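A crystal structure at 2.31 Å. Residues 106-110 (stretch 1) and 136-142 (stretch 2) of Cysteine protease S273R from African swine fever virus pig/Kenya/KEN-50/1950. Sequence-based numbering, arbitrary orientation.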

ATOM      1  N   LYS B 106       5.475   0.567   0.278  1.00 28.22           N
ATOM      2  CA  LYS B 106       5.811   1.269   1.512  1.00 23.30           C
ATOM      3  C   LYS B 106       6.587   0.380   2.476  1.00 26.75           C
ATOM      4  O   LYS B 106       6.571   0.618   3.688  1.00 30.41           O
ATOM      5  CB  LYS B 106       4.548   1.812   2.185  1.00 24.48           C
ATOM      6  CG  LYS B 106       3.839   2.901   1.395  1.00 35.98           C
ATOM      7  CD  LYS B 106       2.808   3.627   2.249  1.00 48.31           C
ATOM      8  CE  LYS B 106       2.100   4.720   1.462  1.00 47.61           C
ATOM      9  NZ  LYS B 106       1.258   4.169   0.365  1.00 48.24           N
ATOM     10  N   PHE B 107       7.266  -0.639   1.958  1.00 20.63           N
ATOM     11  CA  PHE B 107       8.005  -1.601   2.762  1.00 16.67           C
ATOM     12  C   PHE B 107       9.498  -1.408   2.542  1.00 18.18           C
ATOM     13  O   PHE B 107       9.961  -1.362   1.397  1.00 20.90           O
ATOM     14  CB  PHE B 107       7.590  -3.031   2.403  1.00 13.96           C
ATOM     15  CG  PHE B 107       8.489  -4.087   2.975  1.00 12.74           C
ATOM     16  CD1 PHE B 107       8.543  -4.303   4.340  1.00 20.21           C
ATOM     17  CD2 PHE B 107       9.269  -4.875   2.143  1.00 16.77           C
ATOM     18  CE1 PHE B 107       9.367  -5.278   4.870  1.00 14.55           C
ATOM     19  CE2 PHE B 107      10.095  -5.851   2.666  1.00 16.73           C
ATOM     20  CZ  PHE B 107      10.144  -6.053   4.031  1.00 17.08           C
ATOM     21  N   PHE B 108      10.246  -1.293   3.637  1.00 21.49           N
ATOM     22  CA  PHE B 108      11.690  -1.100   3.587  1.00 21.79           C
ATOM     23  C   PHE B 108      12.362  -2.434   3.894  1.00 27.23           C
ATOM     24  O   PHE B 108      12.228  -2.965   5.000  1.00 20.36           O
ATOM     25  CB  PHE B 108      12.132  -0.021   4.575  1.00 16.29           C
ATOM     26  CG  PHE B 108      13.569   0.395   4.418  1.00 16.04           C
ATOM     27  CD1 PHE B 108      14.586  -0.334   5.010  1.00 14.54           C
ATOM     28  CD2 PHE B 108      13.901   1.521   3.683  1.00 12.33           C
ATOM     29  CE1 PHE B 108      15.908   0.045   4.869  1.00 17.11           C
ATOM     30  CE2 PHE B 108      15.223   1.908   3.539  1.00 22.85           C
ATOM     31  CZ  PHE B 108      16.227   1.167   4.133  1.00 14.58           C
ATOM     32  N   ASN B 109      13.083  -2.972   2.914  1.00 28.25           N
ATOM     33  CA  ASN B 109      13.816  -4.216   3.089  1.00 30.89           C
ATOM     34  C   ASN B 109      15.254  -3.894   3.479  1.00 26.47           C
ATOM     35  O   ASN B 109      15.918  -3.096   2.811  1.00 36.14           O
ATOM     36  CB  ASN B 109      13.769  -5.054   1.812  1.00 21.44           C
ATOM     37  CG  ASN B 109      14.209  -4.276   0.592  1.00 32.88           C
ATOM     38  OD1 ASN B 109      13.556  -3.314   0.186  1.00 34.78           O
ATOM     39  ND2 ASN B 109      15.323  -4.687  -0.004  1.00 26.96           N
ATOM     40  N   CYS B 110      15.723  -4.499   4.565  1.00 30.53           N
ATOM     41  CA  CYS B 110      17.043  -4.167   5.078  1.00 43.57           C
ATOM     42  C   CYS B 110      18.117  -4.646   4.101  1.00 50.71           C
ATOM     43  O   CYS B 110      17.938  -5.675   3.441  1.00 49.49           O
ATOM     44  CB  CYS B 110      17.254  -4.805   6.452  1.00 51.37           C
ATOM     45  SG  CYS B 110      17.172  -6.602   6.461  1.00 80.27           S
ATOM     46  N   GLU B 136      14.168   8.899   3.134  1.00 24.63           N
ATOM     47  CA  GLU B 136      15.509   9.428   2.929  1.00 31.70           C
ATOM     48  C   GLU B 136      16.587   8.367   3.107  1.00 28.47           C
ATOM     49  O   GLU B 136      17.769   8.712   3.215  1.00 38.38           O
ATOM     50  CB  GLU B 136      15.762  10.609   3.877  1.00 28.64           C
ATOM     51  CG  GLU B 136      14.722  11.719   3.768  1.00 53.16           C
ATOM     52  CD  GLU B 136      14.940  12.829   4.778  1.00 68.75           C
ATOM     53  OE1 GLU B 136      15.860  12.701   5.613  1.00 72.82           O
ATOM     54  OE2 GLU B 136      14.191  13.828   4.740  1.00 73.72           O
ATOM     55  N   GLU B 137      16.215   7.091   3.144  1.00 23.60           N
ATOM     56  CA  GLU B 137      17.157   5.989   3.261  1.00 24.70           C
ATOM     57  C   GLU B 137      17.158   5.169   1.979  1.00 26.93           C
ATOM     58  O   GLU B 137      16.102   4.912   1.393  1.00 23.04           O
ATOM     59  CB  GLU B 137      16.812   5.088   4.453  1.00 24.81           C
ATOM     60  CG  GLU B 137      17.199   5.660   5.807  1.00 47.00           C
ATOM     61  CD  GLU B 137      18.679   5.506   6.109  1.00 48.18           C
ATOM     62  OE1 GLU B 137      19.131   6.017   7.155  1.00 54.92           O
ATOM     63  OE2 GLU B 137      19.391   4.868   5.305  1.00 58.46           O
ATOM     64  N   LEU B 138      18.349   4.761   1.549  1.00 25.95           N
ATOM     65  CA  LEU B 138      18.491   3.949   0.349  1.00 31.29           C
ATOM     66  C   LEU B 138      18.107   2.504   0.635  1.00 36.29           C
ATOM     67  O   LEU B 138      18.640   1.878   1.558  1.00 33.33           O
ATOM     68  CB  LEU B 138      19.925   4.011  -0.176  1.00 43.77           C
ATOM     69  CG  LEU B 138      20.323   5.189  -1.065  1.00 57.20           C
ATOM     70  CD1 LEU B 138      21.824   5.181  -1.293  1.00 50.91           C
ATOM     71  CD2 LEU B 138      19.587   5.125  -2.393  1.00 67.37           C
ATOM     72  N   GLN B 139      17.174   1.982  -0.153  1.00 24.57           N
ATOM     73  CA  GLN B 139      16.861   0.564  -0.202  1.00 29.59           C
ATOM     74  C   GLN B 139      17.042   0.079  -1.633  1.00 31.49           C
ATOM     75  O   GLN B 139      17.151   0.872  -2.572  1.00 25.50           O
ATOM     76  CB  GLN B 139      15.436   0.282   0.289  1.00 12.45           C
ATOM     77  CG  GLN B 139      14.342   0.787  -0.631  1.00 15.17           C
ATOM     78  CD  GLN B 139      12.961   0.534  -0.064  1.00 16.61           C
ATOM     79  OE1 GLN B 139      12.245   1.470   0.290  1.00 21.28           O
ATOM     80  NE2 GLN B 139      12.583  -0.735   0.032  1.00 12.41           N
ATOM     81  N   TYR B 140      17.075  -1.237  -1.801  1.00 36.87           N
ATOM     82  CA  TYR B 140      17.374  -1.839  -3.096  1.00 40.91           C
ATOM     83  C   TYR B 140      16.184  -2.680  -3.539  1.00 35.83           C
ATOM     84  O   TYR B 140      15.985  -3.802  -3.063  1.00 38.61           O
ATOM     85  CB  TYR B 140      18.668  -2.642  -3.025  1.00 25.97           C
ATOM     86  CG  TYR B 140      19.870  -1.741  -2.858  1.00 33.88           C
ATOM     87  CD1 TYR B 140      20.303  -1.353  -1.597  1.00 30.49           C
ATOM     88  CD2 TYR B 140      20.548  -1.246  -3.964  1.00 37.04           C
ATOM     89  CE1 TYR B 140      21.391  -0.515  -1.441  1.00 31.76           C
ATOM     90  CE2 TYR B 140      21.637  -0.409  -3.819  1.00 34.82           C
ATOM     91  CZ  TYR B 140      22.054  -0.046  -2.556  1.00 39.58           C
ATOM     92  OH  TYR B 140      23.139   0.789  -2.409  1.00 52.99           O
ATOM     93  N   VAL B 141      15.397  -2.113  -4.451  1.00 30.85           N
ATOM     94  CA  VAL B 141      14.237  -2.762  -5.044  1.00 31.75           C
ATOM     95  C   VAL B 141      14.617  -3.187  -6.454  1.00 50.73           C
ATOM     96  O   VAL B 141      15.139  -2.376  -7.230  1.00 47.62           O
ATOM     97  CB  VAL B 141      13.019  -1.823  -5.050  1.00 35.04           C
ATOM     98  CG1 VAL B 141      11.828  -2.499  -5.693  1.00 36.52           C
ATOM     99  CG2 VAL B 141      12.690  -1.380  -3.632  1.00 45.08           C
ATOM    100  N   GLU B 142      14.352  -4.449  -6.783  1.00 73.28           N
ATOM    101  CA  GLU B 142      14.891  -5.102  -7.985  1.00 83.79           C
ATOM    102  C   GLU B 142      16.411  -5.019  -7.852  1.00 79.73           C
ATOM    103  O   GLU B 142      16.948  -5.416  -6.805  1.00 82.96           O
ATOM    104  CB  GLU B 142      14.302  -4.483  -9.251  1.00 84.52           C
ATOM    105  CG  GLU B 142      12.800  -4.252  -9.198  1.00 95.87           C
ATOM    106  CD  GLU B 142      12.210  -3.923 -10.557  1.00103.53           C
ATOM    107  OE1 GLU B 142      12.749  -4.409 -11.572  1.00106.54           O
ATOM    108  OE2 GLU B 142      11.208  -3.177 -10.608  1.00 99.48           O
TER
HETATM  109  O   HOH W   1      17.923  -3.047   0.693  1.00 38.70           O

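Two short strands of one chain meet here at 101° between their N-to-C directions, and not one direct hydrogen bond joins backbone to backbone; amide side chains do the work instead. The example illustrates a general principle: strands that cross steeply and share no backbone ladder can still be tied together by Asn and Gln, whose amide groups carry a donor and an acceptor on a short tether and so can imitate the peptide group.

Gln 139 is the centre of the arrangement. Its CB points toward the other strand, and the p, t side chain extends until NE2 lies between two acceptors. Gln 139 NE2 donates to the backbone O of Phe 107 at 3.0 Å, nearly linearly at 172°, and to OD1 of Asn 109 at 2.8 Å with a more bent angle of 137°. Both amide hydrogens are thereby used, while OE1 is satisfied elsewhere in the structure, so the polar atoms of this buried amide all have partners.

Asn 109 answers in kind. Its CB points sideways, but with chi1 in the p well the amide comes nearer the other strand: OD1 accepts from Gln 139, and Asn 109 ND2 donates to the backbone O of Tyr 140 over a longer 3.3 Å. A water adds a bridge between the backbones, donating to Asn 109 O at 2.9 Å and accepting from Tyr 140 N at 3.2 Å.

Beside this polar network, the buried ring of Phe 108 supplies the apolar packing. Gln 139 CB sits over one face, 4.0 Å from the ring centroid of Phe 108, in a CH-pi contact; the CB of Gln 139 thus packs on the ring while its NE2 makes the hydrogen bonds. Glu 137 contributes its CB as well, 3.7 Å from Phe 108 CE2. Altogether the contact buries 289 Å², both sides summed.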